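PDB 5NO8: Baccell_00875 from Bacteroides cellulosilyticus DSM 14838, which probably acts as a polysaccharide lyase that removes rhamnose caps joined to glucuronic acid in complex arabinogalactan proteins. Local coordinates for residues A[166-174]-A[322-331]; A[395-403]-A[414-425]. One frame throughout, in Å; residues are numbered along the deposited sequence.

Interaction 1. Residues A[166-174]-A[322-331]; sequences HIWKGGSAA and YNGNKQTHAD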
ATOM      1  N   HIS A 166      -0.163  10.426  -1.313  1.00 13.72           N
ATOM      2  CA  HIS A 166      -0.809   9.904  -0.106  1.00 13.14           C
ATOM      3  C   HIS A 166      -2.138  10.613   0.019  1.00 12.88           C
ATOM      4  O   HIS A 166      -2.193  11.782   0.419  1.00 13.22           O
ATOM      5  CB  HIS A 166       0.091  10.143   1.078  1.00 13.14           C
ATOM      6  CG  HIS A 166       1.391   9.414   0.949  1.00 13.55           C
ATOM      7  ND1 HIS A 166       1.450   8.040   0.832  1.00 14.35           N
ATOM      8  CD2 HIS A 166       2.669   9.866   0.816  1.00 13.15           C
ATOM      9  CE1 HIS A 166       2.716   7.678   0.659  1.00 14.34           C
ATOM     10  NE2 HIS A 166       3.476   8.761   0.668  1.00 12.77           N
ATOM     11  N   ILE A 167      -3.194   9.879  -0.314  1.00 12.44           N
ATOM     12  CA  ILE A 167      -4.548  10.433  -0.364  1.00 12.74           C
ATOM     13  C   ILE A 167      -5.257  10.097   0.940  1.00 12.50           C
ATOM     14  O   ILE A 167      -5.231   8.942   1.351  1.00 13.55           O
ATOM     15  CB  ILE A 167      -5.341   9.829  -1.523  1.00 12.63           C
ATOM     16  CG1 ILE A 167      -4.587  10.028  -2.842  1.00 13.69           C
ATOM     17  CG2 ILE A 167      -6.736  10.460  -1.605  1.00 12.56           C
ATOM     18  CD1 ILE A 167      -5.133   9.158  -3.946  1.00 14.23           C
ATOM     19  N   TRP A 168      -5.856  11.096   1.577  1.00 11.69           N
ATOM     20  CA  TRP A 168      -6.716  10.859   2.733  1.00 11.43           C
ATOM     21  C   TRP A 168      -8.104  11.367   2.453  1.00 11.98           C
ATOM     22  O   TRP A 168      -8.315  12.598   2.317  1.00 12.19           O
ATOM     23  CB  TRP A 168      -6.177  11.451   4.022  1.00 11.51           C
ATOM     24  CG  TRP A 168      -7.059  11.152   5.192  1.00 11.03           C
ATOM     25  CD1 TRP A 168      -7.486  12.041   6.137  1.00 11.01           C
ATOM     26  CD2 TRP A 168      -7.671   9.889   5.521  1.00 11.45           C
ATOM     27  NE1 TRP A 168      -8.318  11.414   7.018  1.00 11.17           N
ATOM     28  CE2 TRP A 168      -8.432  10.097   6.690  1.00 11.05           C
ATOM     29  CE3 TRP A 168      -7.615   8.598   4.968  1.00 11.23           C
ATOM     30  CZ2 TRP A 168      -9.160   9.071   7.315  1.00 11.41           C
ATOM     31  CZ3 TRP A 168      -8.366   7.587   5.571  1.00 11.32           C
ATOM     32  CH2 TRP A 168      -9.117   7.842   6.749  1.00 11.52           C
ATOM     33  N   LYS A 169      -9.043  10.420   2.408  1.00 12.23           N
ATOM     34  CA  LYS A 169     -10.456  10.708   2.194  1.00 12.93           C
ATOM     35  C   LYS A 169     -11.142  11.192   3.478  1.00 12.84           C
ATOM     36  O   LYS A 169     -12.181  10.681   3.889  1.00 14.22           O
ATOM     37  CB  LYS A 169     -11.173   9.469   1.600  1.00 13.97           C
ATOM     38  CG  LYS A 169     -11.172   8.240   2.497  1.00 15.07           C
ATOM     39  CD  LYS A 169     -11.868   7.039   1.852  1.00 16.59           C
ATOM     40  CE  LYS A 169     -11.968   5.919   2.885  1.00 17.63           C
ATOM     41  NZ  LYS A 169     -12.610   4.703   2.361  1.00 18.43           N
ATOM     42  N   GLY A 170     -10.585  12.221   4.089  1.00 12.43           N
ATOM     43  CA  GLY A 170     -11.001  12.650   5.424  1.00 12.60           C
ATOM     44  C   GLY A 170     -12.105  13.674   5.485  1.00 11.76           C
ATOM     45  O   GLY A 170     -12.154  14.468   6.441  1.00 11.78           O
ATOM     46  N   GLY A 171     -12.995  13.682   4.502  1.00 11.28           N
ATOM     47  CA  GLY A 171     -14.166  14.573   4.554  1.00 11.59           C
ATOM     48  C   GLY A 171     -13.733  16.033   4.498  1.00 11.54           C
ATOM     49  O   GLY A 171     -13.027  16.440   3.561  1.00 11.70           O
ATOM     50  N   SER A 172     -14.135  16.814   5.507  1.00 12.07           N
ATOM     51  CA  SER A 172     -13.763  18.231   5.591  1.00 12.25           C
ATOM     52  C   SER A 172     -12.282  18.423   5.807  1.00 12.79           C
ATOM     53  O   SER A 172     -11.775  19.503   5.520  1.00 14.24           O
ATOM     54  CB  SER A 172     -14.521  18.966   6.705  1.00 12.52           C
ATOM     55  OG  SER A 172     -15.923  18.747   6.609  1.00 13.41           O
ATOM     56  N   ALA A 173     -11.607  17.394   6.327  1.00 12.36           N
ATOM     57  CA  ALA A 173     -10.174  17.441   6.607  1.00 12.62           C
ATOM     58  C   ALA A 173      -9.406  16.527   5.678  1.00 12.64           C
ATOM     59  O   ALA A 173      -8.325  16.026   6.017  1.00 12.52           O
ATOM     60  CB  ALA A 173      -9.934  17.053   8.042  1.00 12.70           C
ATOM     61  N   ALA A 174      -9.952  16.323   4.477  1.00 12.34           N
ATOM     62  CA  ALA A 174      -9.263  15.551   3.469  1.00 12.18           C
ATOM     63  C   ALA A 174      -7.991  16.270   3.001  1.00 12.07           C
ATOM     64  O   ALA A 174      -7.873  17.475   3.097  1.00 12.64           O
ATOM     65  CB  ALA A 174     -10.184  15.300   2.292  1.00 12.94           C
ATOM     66  N   TYR A 322     -17.362  19.291  14.003  1.00 15.66           N
ATOM     67  CA  TYR A 322     -16.743  20.499  14.573  1.00 16.30           C
ATOM     68  C   TYR A 322     -17.049  21.723  13.712  1.00 18.29           C
ATOM     69  O   TYR A 322     -17.379  21.610  12.536  1.00 16.33           O
ATOM     70  CB  TYR A 322     -15.213  20.342  14.786  1.00 16.78           C
ATOM     71  CG  TYR A 322     -14.468  19.963  13.544  1.00 16.23           C
ATOM     72  CD1 TYR A 322     -14.518  18.653  13.058  1.00 17.36           C
ATOM     73  CD2 TYR A 322     -13.742  20.896  12.825  1.00 17.72           C
ATOM     74  CE1 TYR A 322     -13.888  18.305  11.871  1.00 17.18           C
ATOM     75  CE2 TYR A 322     -13.080  20.550  11.669  1.00 17.38           C
ATOM     76  CZ  TYR A 322     -13.162  19.246  11.190  1.00 17.58           C
ATOM     77  OH  TYR A 322     -12.545  18.915   9.975  1.00 18.78           O
ATOM     78  N   ASN A 323     -16.946  22.891  14.345  1.00 19.99           N
ATOM     79  CA  ASN A 323     -17.058  24.195  13.649  1.00 22.38           C
ATOM     80  C   ASN A 323     -18.318  24.342  12.797  1.00 21.51           C
ATOM     81  O   ASN A 323     -18.289  24.814  11.651  1.00 22.69           O
ATOM     82  CB  ASN A 323     -15.772  24.485  12.841  1.00 24.24           C
ATOM     83  CG  ASN A 323     -14.536  24.628  13.717  1.00 24.87           C
ATOM     84  OD1 ASN A 323     -13.407  24.779  13.215  1.00 30.15           O
ATOM     85  ND2 ASN A 323     -14.716  24.540  15.002  1.00 23.93           N
ATOM     86  N   GLY A 324     -19.418  23.856  13.339  1.00 22.21           N
ATOM     87  CA  GLY A 324     -20.731  24.019  12.727  1.00 23.57           C
ATOM     88  C   GLY A 324     -21.081  23.001  11.676  1.00 24.21           C
ATOM     89  O   GLY A 324     -22.144  22.406  11.748  1.00 23.44           O
ATOM     90  N   ASN A 325     -20.233  22.847  10.656  1.00 21.72           N
ATOM     91  CA  ASN A 325     -20.567  21.987   9.538  1.00 22.52           C
ATOM     92  C   ASN A 325     -19.416  21.116   9.018  1.00 20.07           C
ATOM     93  O   ASN A 325     -19.477  20.630   7.888  1.00 20.29           O
ATOM     94  CB  ASN A 325     -21.124  22.857   8.405  1.00 25.72           C
ATOM     95  CG  ASN A 325     -20.068  23.741   7.754  1.00 26.88           C
ATOM     96  OD1 ASN A 325     -19.015  24.013   8.307  1.00 30.34           O
ATOM     97  ND2 ASN A 325     -20.363  24.186   6.548  1.00 36.09           N
ATOM     98  N   LYS A 326     -18.386  20.928   9.826  1.00 16.77           N
ATOM     99  CA  LYS A 326     -17.237  20.133   9.391  1.00 16.78           C
ATOM    100  C   LYS A 326     -17.300  18.742  10.016  1.00 16.03           C
ATOM    101  O   LYS A 326     -17.817  18.559  11.146  1.00 14.24           O
ATOM    102  CB  LYS A 326     -15.932  20.808   9.799  1.00 18.35           C
ATOM    103  CG  LYS A 326     -15.792  22.260   9.391  1.00 22.19           C
ATOM    104  CD  LYS A 326     -15.244  22.385   8.002  1.00 24.79           C
ATOM    105  CE  LYS A 326     -15.038  23.841   7.633  1.00 27.55           C
ATOM    106  NZ  LYS A 326     -14.947  23.957   6.154  1.00 29.25           N
ATOM    107  N   GLN A 327     -16.736  17.773   9.291  1.00 16.47           N
ATOM    108  CA  GLN A 327     -16.615  16.416   9.796  1.00 17.15           C
ATOM    109  C   GLN A 327     -15.418  15.737   9.223  1.00 15.44           C
ATOM    110  O   GLN A 327     -15.027  15.973   8.083  1.00 13.86           O
ATOM    111  CB  GLN A 327     -17.851  15.559   9.539  1.00 20.08           C
ATOM    112  CG  GLN A 327     -18.160  15.256   8.097  1.00 26.23           C
ATOM    113  CD  GLN A 327     -19.406  14.400   7.960  1.00 31.74           C
ATOM    114  OE1 GLN A 327     -20.448  14.879   7.504  1.00 39.86           O
ATOM    115  NE2 GLN A 327     -19.305  13.127   8.353  1.00 31.50           N
ATOM    116  N   THR A 328     -14.855  14.867  10.028  1.00 13.44           N
ATOM    117  CA  THR A 328     -13.775  13.991   9.556  1.00 12.97           C
ATOM    118  C   THR A 328     -13.820  12.717  10.361  1.00 12.91           C
ATOM    119  O   THR A 328     -14.635  12.601  11.279  1.00 13.37           O
ATOM    120  CB  THR A 328     -12.396  14.717   9.594  1.00 13.06           C
ATOM    121  OG1 THR A 328     -11.398  13.949   8.900  1.00 13.37           O
ATOM    122  CG2 THR A 328     -11.894  15.006  10.991  1.00 13.19           C
ATOM    123  N   HIS A 329     -12.970  11.755  10.019  1.00 12.74           N
ATOM    124  CA  HIS A 329     -13.024  10.446  10.637  1.00 12.70           C
ATOM    125  C   HIS A 329     -11.677   9.730  10.736  1.00 12.99           C
ATOM    126  O   HIS A 329     -10.660  10.189  10.197  1.00 12.65           O
ATOM    127  CB  HIS A 329     -14.032   9.570   9.880  1.00 13.04           C
ATOM    128  CG  HIS A 329     -13.483   8.930   8.638  1.00 13.56           C
ATOM    129  ND1 HIS A 329     -13.239   9.631   7.483  1.00 15.08           N
ATOM    130  CD2 HIS A 329     -13.093   7.657   8.398  1.00 14.18           C
ATOM    131  CE1 HIS A 329     -12.769   8.799   6.563  1.00 15.36           C
ATOM    132  NE2 HIS A 329     -12.666   7.596   7.092  1.00 14.81           N
ATOM    133  N   ALA A 330     -11.719   8.631  11.481  1.00 12.77           N
ATOM    134  CA  ALA A 330     -10.676   7.614  11.522  1.00 12.95           C
ATOM    135  C   ALA A 330     -11.291   6.235  11.350  1.00 13.04           C
ATOM    136  O   ALA A 330     -12.416   6.000  11.789  1.00 13.17           O
ATOM    137  CB  ALA A 330      -9.923   7.675  12.824  1.00 13.12           C
ATOM    138  N   ASP A 331     -10.553   5.331  10.690  1.00 13.52           N
ATOM    139  CA  ASP A 331     -11.011   3.949  10.445  1.00 13.87           C
ATOM    140  C   ASP A 331     -10.151   2.972  11.264  1.00 13.50           C
ATOM    141  O   ASP A 331      -8.937   2.894  11.051  1.00 13.39           O
ATOM    142  CB  ASP A 331     -10.889   3.581   8.976  1.00 15.26           C
ATOM    143  CG  ASP A 331     -11.785   4.414   8.078  1.00 18.35           C
ATOM    144  OD1 ASP A 331     -13.003   4.515   8.382  1.00 17.49           O
ATOM    145  OD2 ASP A 331     -11.268   4.948   7.055  1.00 18.65           O
TER
HETATM  146  O   HOH W   1      -9.307  12.460   9.576  1.00 12.61           O
HETATM  147  O   HOH W   2     -13.546  21.692   4.650  1.00 18.73           O
HETATM  148  O   HOH W   3     -17.491  20.405   5.196  1.00 24.62           O
HETATM  149  O   HOH W   4     -11.190  20.625   8.558  1.00 25.73           O

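Interaction 2. Residues A[395-403]-A[414-425]; sequences RLGMGVLLV and LKQSLLRYADFV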
ATOM      1  N   ARG A 395       3.515 -18.914  -2.663  1.00 18.53           N
ATOM      2  CA  ARG A 395       2.772 -19.846  -1.776  1.00 19.44           C
ATOM      3  C   ARG A 395       3.669 -20.553  -0.744  1.00 19.95           C
ATOM      4  O   ARG A 395       3.156 -21.085   0.247  1.00 19.91           O
ATOM      5  CB  ARG A 395       1.975 -20.884  -2.569  1.00 19.53           C
ATOM      6  CG  ARG A 395       0.571 -20.488  -3.021  1.00 20.64           C
ATOM      7  CD  ARG A 395       0.526 -19.243  -3.881  1.00 22.26           C
ATOM      8  NE  ARG A 395       1.216 -19.442  -5.159  1.00 23.05           N
ATOM      9  CZ  ARG A 395       1.524 -18.467  -6.011  1.00 23.68           C
ATOM     10  NH1 ARG A 395       1.187 -17.194  -5.749  1.00 24.18           N
ATOM     11  NH2 ARG A 395       2.177 -18.761  -7.139  1.00 22.89           N
ATOM     12  N   LEU A 396       4.987 -20.530  -0.945  1.00 19.35           N
ATOM     13  CA  LEU A 396       5.969 -20.887   0.099  1.00 20.30           C
ATOM     14  C   LEU A 396       5.752 -20.206   1.455  1.00 19.50           C
ATOM     15  O   LEU A 396       6.106 -20.775   2.486  1.00 19.64           O
ATOM     16  CB  LEU A 396       7.411 -20.652  -0.356  1.00 20.45           C
ATOM     17  CG  LEU A 396       8.093 -21.783  -1.152  1.00 21.60           C
ATOM     18  CD1 LEU A 396       8.503 -22.894  -0.175  1.00 22.29           C
ATOM     19  CD2 LEU A 396       7.231 -22.356  -2.263  1.00 23.02           C
ATOM     20  N   GLY A 397       5.185 -18.993   1.457  1.00 18.70           N
ATOM     21  CA  GLY A 397       4.913 -18.297   2.684  1.00 18.04           C
ATOM     22  C   GLY A 397       4.020 -19.065   3.632  1.00 17.18           C
ATOM     23  O   GLY A 397       4.198 -18.937   4.839  1.00 18.86           O
ATOM     24  N   MET A 398       3.093 -19.852   3.114  1.00 16.95           N
ATOM     25  CA  MET A 398       2.252 -20.720   3.974  1.00 16.58           C
ATOM     26  C   MET A 398       3.092 -21.731   4.752  1.00 17.62           C
ATOM     27  O   MET A 398       2.863 -21.941   5.956  1.00 16.98           O
ATOM     28  CB  MET A 398       1.163 -21.397   3.183  1.00 17.10           C
ATOM     29  CG  MET A 398       0.059 -20.398   2.821  1.00 17.05           C
ATOM     30  SD  MET A 398      -1.320 -21.093   1.978  1.00 17.47           S
ATOM     31  CE  MET A 398      -0.705 -21.019   0.288  1.00 18.15           C
ATOM     32  N   GLY A 399       4.119 -22.299   4.112  1.00 16.66           N
ATOM     33  CA  GLY A 399       5.030 -23.176   4.852  1.00 16.60           C
ATOM     34  C   GLY A 399       5.864 -22.439   5.876  1.00 16.91           C
ATOM     35  O   GLY A 399       6.068 -22.910   6.998  1.00 18.06           O
ATOM     36  N   VAL A 400       6.366 -21.264   5.529  1.00 16.09           N
ATOM     37  CA  VAL A 400       7.205 -20.520   6.439  1.00 16.93           C
ATOM     38  C   VAL A 400       6.355 -20.085   7.657  1.00 17.07           C
ATOM     39  O   VAL A 400       6.805 -20.162   8.809  1.00 17.29           O
ATOM     40  CB  VAL A 400       7.887 -19.333   5.743  1.00 17.78           C
ATOM     41  CG1 VAL A 400       8.713 -18.525   6.719  1.00 18.20           C
ATOM     42  CG2 VAL A 400       8.770 -19.839   4.592  1.00 19.40           C
ATOM     43  N   LEU A 401       5.116 -19.670   7.400  1.00 16.58           N
ATOM     44  CA  LEU A 401       4.236 -19.317   8.503  1.00 16.53           C
ATOM     45  C   LEU A 401       4.004 -20.530   9.431  1.00 15.99           C
ATOM     46  O   LEU A 401       4.103 -20.395  10.674  1.00 15.25           O
ATOM     47  CB  LEU A 401       2.874 -18.847   8.007  1.00 16.80           C
ATOM     48  CG  LEU A 401       1.843 -18.578   9.107  1.00 16.76           C
ATOM     49  CD1 LEU A 401       2.368 -17.569  10.111  1.00 17.41           C
ATOM     50  CD2 LEU A 401       0.535 -18.113   8.489  1.00 17.08           C
ATOM     51  N   LEU A 402       3.636 -21.672   8.847  1.00 15.60           N
ATOM     52  CA  LEU A 402       3.364 -22.853   9.686  1.00 16.70           C
ATOM     53  C   LEU A 402       4.571 -23.285  10.521  1.00 17.87           C
ATOM     54  O   LEU A 402       4.386 -23.699  11.671  1.00 17.11           O
ATOM     55  CB  LEU A 402       2.775 -24.005   8.916  1.00 16.58           C
ATOM     56  CG  LEU A 402       1.252 -24.032   8.816  1.00 17.61           C
ATOM     57  CD1 LEU A 402       0.628 -22.756   8.265  1.00 17.87           C
ATOM     58  CD2 LEU A 402       0.801 -25.238   8.021  1.00 19.13           C
ATOM     59  N   VAL A 403       5.788 -23.144   9.982  1.00 18.22           N
ATOM     60  CA  VAL A 403       6.996 -23.378  10.799  1.00 18.38           C
ATOM     61  C   VAL A 403       7.074 -22.426  11.983  1.00 18.39           C
ATOM     62  O   VAL A 403       7.336 -22.852  13.105  1.00 18.66           O
ATOM     63  CB  VAL A 403       8.322 -23.223  10.012  1.00 19.83           C
ATOM     64  CG1 VAL A 403       9.504 -23.403  10.960  1.00 20.78           C
ATOM     65  CG2 VAL A 403       8.387 -24.217   8.889  1.00 20.75           C
ATOM     66  N   LEU A 414       0.991 -29.684  12.807  1.00 23.03           N
ATOM     67  CA  LEU A 414       1.761 -28.775  11.964  1.00 22.77           C
ATOM     68  C   LEU A 414       3.055 -29.424  11.496  1.00 22.73           C
ATOM     69  O   LEU A 414       3.420 -29.297  10.325  1.00 20.96           O
ATOM     70  CB  LEU A 414       2.096 -27.464  12.682  1.00 23.02           C
ATOM     71  CG  LEU A 414       0.915 -26.558  13.053  1.00 22.49           C
ATOM     72  CD1 LEU A 414       1.410 -25.224  13.583  1.00 22.37           C
ATOM     73  CD2 LEU A 414      -0.004 -26.360  11.852  1.00 23.29           C
ATOM     74  N   LYS A 415       3.782 -30.055  12.421  1.00 22.20           N
ATOM     75  CA  LYS A 415       5.036 -30.715  12.059  1.00 24.07           C
ATOM     76  C   LYS A 415       4.797 -31.733  10.958  1.00 22.62           C
ATOM     77  O   LYS A 415       5.548 -31.761   9.989  1.00 22.04           O
ATOM     78  CB  LYS A 415       5.695 -31.388  13.264  1.00 25.47           C
ATOM     79  CG  LYS A 415       7.007 -32.068  12.927  1.00 28.21           C
ATOM     80  CD  LYS A 415       7.869 -32.231  14.163  1.00 31.23           C
ATOM     81  CE  LYS A 415       9.105 -33.055  13.840  1.00 34.24           C
ATOM     82  NZ  LYS A 415       9.900 -33.285  15.074  1.00 37.88           N
ATOM     83  N   GLN A 416       3.758 -32.553  11.095  1.00 22.94           N
ATOM     84  CA  GLN A 416       3.465 -33.593  10.093  1.00 25.63           C
ATOM     85  C   GLN A 416       3.061 -32.997   8.759  1.00 24.53           C
ATOM     86  O   GLN A 416       3.480 -33.463   7.709  1.00 23.15           O
ATOM     87  CB  GLN A 416       2.398 -34.587  10.585  1.00 30.42           C
ATOM     88  CG  GLN A 416       2.932 -35.574  11.622  1.00 37.03           C
ATOM     89  CD  GLN A 416       4.311 -36.142  11.249  1.00 41.71           C
ATOM     90  OE1 GLN A 416       4.475 -36.732  10.172  1.00 45.49           O
ATOM     91  NE2 GLN A 416       5.318 -35.907  12.110  1.00 38.98           N
ATOM     92  N   SER A 417       2.284 -31.926   8.816  1.00 21.45           N
ATOM     93  CA  SER A 417       1.916 -31.203   7.614  1.00 20.42           C
ATOM     94  C   SER A 417       3.154 -30.623   6.904  1.00 20.27           C
ATOM     95  O   SER A 417       3.261 -30.718   5.676  1.00 21.02           O
ATOM     96  CB  SER A 417       0.907 -30.091   7.980  1.00 21.07           C
ATOM     97  OG  SER A 417       0.665 -29.222   6.890  1.00 20.49           O
ATOM     98  N   LEU A 418       4.049 -30.017   7.680  1.00 18.82           N
ATOM     99  CA  LEU A 418       5.250 -29.381   7.187  1.00 19.73           C
ATOM    100  C   LEU A 418       6.253 -30.367   6.587  1.00 22.20           C
ATOM    101  O   LEU A 418       6.891 -30.048   5.578  1.00 20.28           O
ATOM    102  CB  LEU A 418       5.943 -28.575   8.260  1.00 19.81           C
ATOM    103  CG  LEU A 418       5.248 -27.249   8.605  1.00 19.51           C
ATOM    104  CD1 LEU A 418       5.750 -26.763   9.944  1.00 18.87           C
ATOM    105  CD2 LEU A 418       5.509 -26.200   7.512  1.00 19.13           C
ATOM    106  N   LEU A 419       6.401 -31.540   7.199  1.00 23.40           N
ATOM    107  CA  LEU A 419       7.290 -32.575   6.620  1.00 24.51           C
ATOM    108  C   LEU A 419       6.818 -32.971   5.235  1.00 24.91           C
ATOM    109  O   LEU A 419       7.630 -33.149   4.326  1.00 26.68           O
ATOM    110  CB  LEU A 419       7.429 -33.792   7.553  1.00 25.13           C
ATOM    111  CG  LEU A 419       8.240 -33.460   8.811  1.00 27.59           C
ATOM    112  CD1 LEU A 419       7.986 -34.505   9.891  1.00 30.88           C
ATOM    113  CD2 LEU A 419       9.732 -33.336   8.560  1.00 28.78           C
ATOM    114  N   ARG A 420       5.504 -33.064   5.059  1.00 23.66           N
ATOM    115  CA  ARG A 420       4.935 -33.348   3.769  1.00 24.27           C
ATOM    116  C   ARG A 420       5.136 -32.227   2.778  1.00 25.70           C
ATOM    117  O   ARG A 420       5.409 -32.479   1.594  1.00 24.87           O
ATOM    118  CB  ARG A 420       3.456 -33.646   3.879  1.00 25.82           C
ATOM    119  CG  ARG A 420       3.172 -34.989   4.503  1.00 26.13           C
ATOM    120  CD  ARG A 420       1.691 -35.187   4.694  1.00 26.23           C
ATOM    121  NE  ARG A 420       0.959 -35.038   3.445  1.00 26.02           N
ATOM    122  CZ  ARG A 420      -0.145 -34.309   3.254  1.00 28.09           C
ATOM    123  NH1 ARG A 420      -0.744 -33.642   4.254  1.00 29.15           N
ATOM    124  NH2 ARG A 420      -0.689 -34.264   2.036  1.00 28.10           N
ATOM    125  N   TYR A 421       4.976 -30.991   3.247  1.00 22.98           N
ATOM    126  CA  TYR A 421       5.189 -29.853   2.377  1.00 22.46           C
ATOM    127  C   TYR A 421       6.619 -29.778   1.886  1.00 22.05           C
ATOM    128  O   TYR A 421       6.862 -29.641   0.675  1.00 23.95           O
ATOM    129  CB  TYR A 421       4.861 -28.539   3.100  1.00 21.10           C
ATOM    130  CG  TYR A 421       4.952 -27.354   2.187  1.00 20.38           C
ATOM    131  CD1 TYR A 421       4.242 -27.330   0.984  1.00 20.90           C
ATOM    132  CD2 TYR A 421       5.705 -26.254   2.516  1.00 19.71           C
ATOM    133  CE1 TYR A 421       4.301 -26.245   0.139  1.00 20.59           C
ATOM    134  CE2 TYR A 421       5.737 -25.148   1.685  1.00 20.80           C
ATOM    135  CZ  TYR A 421       5.042 -25.165   0.488  1.00 21.21           C
ATOM    136  OH  TYR A 421       5.089 -24.064  -0.343  1.00 21.89           O
ATOM    137  N   ALA A 422       7.556 -29.887   2.811  1.00 23.29           N
ATOM    138  CA  ALA A 422       8.974 -29.785   2.499  1.00 25.60           C
ATOM    139  C   ALA A 422       9.445 -30.875   1.523  1.00 26.55           C
ATOM    140  O   ALA A 422      10.307 -30.625   0.680  1.00 27.87           O
ATOM    141  CB  ALA A 422       9.810 -29.818   3.752  1.00 25.59           C
ATOM    142  N   ASP A 423       8.865 -32.054   1.643  1.00 28.49           N
ATOM    143  CA  ASP A 423       9.051 -33.105   0.648  1.00 29.86           C
ATOM    144  C   ASP A 423       8.487 -32.763  -0.706  1.00 28.13           C
ATOM    145  O   ASP A 423       9.147 -32.990  -1.721  1.00 27.13           O
ATOM    146  CB  ASP A 423       8.450 -34.414   1.117  1.00 34.08           C
ATOM    147  CG  ASP A 423       9.501 -35.376   1.496  1.00 41.92           C
ATOM    148  OD1 ASP A 423      10.056 -35.250   2.607  1.00 46.58           O
ATOM    149  OD2 ASP A 423       9.829 -36.204   0.628  1.00 47.03           O
ATOM    150  N   PHE A 424       7.253 -32.267  -0.742  1.00 26.02           N
ATOM    151  CA  PHE A 424       6.682 -31.764  -1.985  1.00 25.84           C
ATOM    152  C   PHE A 424       7.601 -30.728  -2.641  1.00 26.21           C
ATOM    153  O   PHE A 424       7.860 -30.809  -3.840  1.00 25.13           O
ATOM    154  CB  PHE A 424       5.268 -31.170  -1.782  1.00 26.93           C
ATOM    155  CG  PHE A 424       4.878 -30.173  -2.843  1.00 26.86           C
ATOM    156  CD1 PHE A 424       4.438 -30.603  -4.099  1.00 26.90           C
ATOM    157  CD2 PHE A 424       4.983 -28.797  -2.603  1.00 26.55           C
ATOM    158  CE1 PHE A 424       4.091 -29.678  -5.084  1.00 26.18           C
ATOM    159  CE2 PHE A 424       4.656 -27.874  -3.587  1.00 26.86           C
ATOM    160  CZ  PHE A 424       4.204 -28.311  -4.827  1.00 26.34           C
ATOM    161  N   VAL A 425       8.101 -29.770  -1.862  1.00 23.20           N
ATOM    162  CA  VAL A 425       8.956 -28.731  -2.418  1.00 23.99           C
ATOM    163  C   VAL A 425      10.257 -29.328  -2.999  1.00 27.31           C
ATOM    164  O   VAL A 425      10.648 -29.013  -4.142  1.00 25.69           O
ATOM    165  CB  VAL A 425       9.289 -27.648  -1.381  1.00 23.80           C
ATOM    166  CG1 VAL A 425      10.285 -26.639  -1.927  1.00 24.36           C
ATOM    167  CG2 VAL A 425       8.002 -26.937  -0.949  1.00 23.26           C
TER

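Interaction 1. Residues A[166-174]-A[322-331]
The turn G170-A173, at the tip of the beta hairpin whose strands are 163-168 and 175-180, docks against K326-H329 on strand 326-335 of a second sheet. It illustrates how a turn can grip a strand through its polar backbone. S172 is held twice by Q327: its N-H donates to Q327 O over 2.9 Å, nearly in line with the C=O bond, while S172 OG accepts the N-H of Q327 at 3.0 Å in a nearly straight bond (168°). With chi1 at -51°, OG lies beside S172's own backbone N, where it can work in concert with that N-H. The neighbouring carbonyl, G170 O, accepts a hydrogen bond from T328 OG1 at 2.6 Å and, from the opposite face of its plane, one from the N-H of A173.

The hairpin tip combines a type II' turn from G170 to A173 with an overlapping type I turn from G171 to A174. G171 has positive phi, and a side chain here would run into Q327 O. Beside the turn, a water accepts from W168 NE1 and donates to T328 OG1 and H329 O, joining the two sheets once more.

Further along, the six-membered ring of W168 lies oblique to H329 (planes at 31°), with W168 CZ2 over one face of the imidazole and W168 CH2 3.6 Å from H329 NE2. K169 O approaches the imidazole edge, 3.3 Å from H329 CE1. H329 NE2 donates to D331 OD2 at 3.0 Å, arriving from above the carboxylate plane, and this bond helps fix the rotation of the imidazole. With the imidazole of H329 cut back to an alanine, W168 is likely to face a gap and D331 to lose this N-H partner. Strand 314-322 also packs on H329, through R317 and D319.

Interaction 2. Residues A[395-403]-A[414-425]
Y421 reaches across from helix 412-429 toward L396 and G399, and its orientation sets the pattern of this interface. Its CG stands anti to the backbone N (chi1 -175°), which sends the ring toward the facing helix until Y421 OH lies 3.3 Å from L396 CA. The isobutyl group of L396 is set obliquely to the phenol: CD2 comes close to OH, and L396 CD1 lies 4.0 Å from Y421 CE2. V425, one turn on from Y421, places CG2 over one face of the ring and also meets L396 CD1. G399 lies close by, its CA 3.8 Å from Y421 CE2; a CB on this residue would collide with the same carbon, so the glycine lets the aromatic group come up against bare backbone.

One turn earlier, the two methyls of L418 press on the facing backbone and on V403. L418 CD2 approaches G399 O at 3.4 Å, and L418 CD1 lies 3.6 Å from V403 N; both methyls touch V403 CG2, the two side chains crossing at about a right angle. L402 CB fits against L418 CD2, while L402 CG meets L414 CD2 at 4.0 Å, again with the side chains at roughly a right angle. S417 borders L402 CD2, its hydroxyl hydrogen-bonded to Y366.

The segment axes approach to 10.1 Å with N-to-C directions 146° apart, the geometry of an antiparallel alpha-helical hairpin closed by a very short link, in a predominantly helical region consistent with the alpha/alpha toroids found among polysaccharide lyases.

How the interactions relate
The two interactions stand on opposite sides of the chain's centre, their own centres about 45 Å apart, and share no helix or strand. Interaction 1 joins two different sheets of the beta-rich part across 147 intervening residues; interaction 2 joins consecutive helices, the two segments only ten residues apart. Their burial differs as well: the first is partly buried, with water and polar atoms at its seam, whereas every touching residue of the second is buried. Chemistry follows place. Backbone amides, hydroxyls and a histidine-carboxylate pair carry the turn-to-strand junction, while branched aliphatic groups and a tyrosine fill the helix pair. Both, however, use a glycine where a side chain would clash with the facing segment.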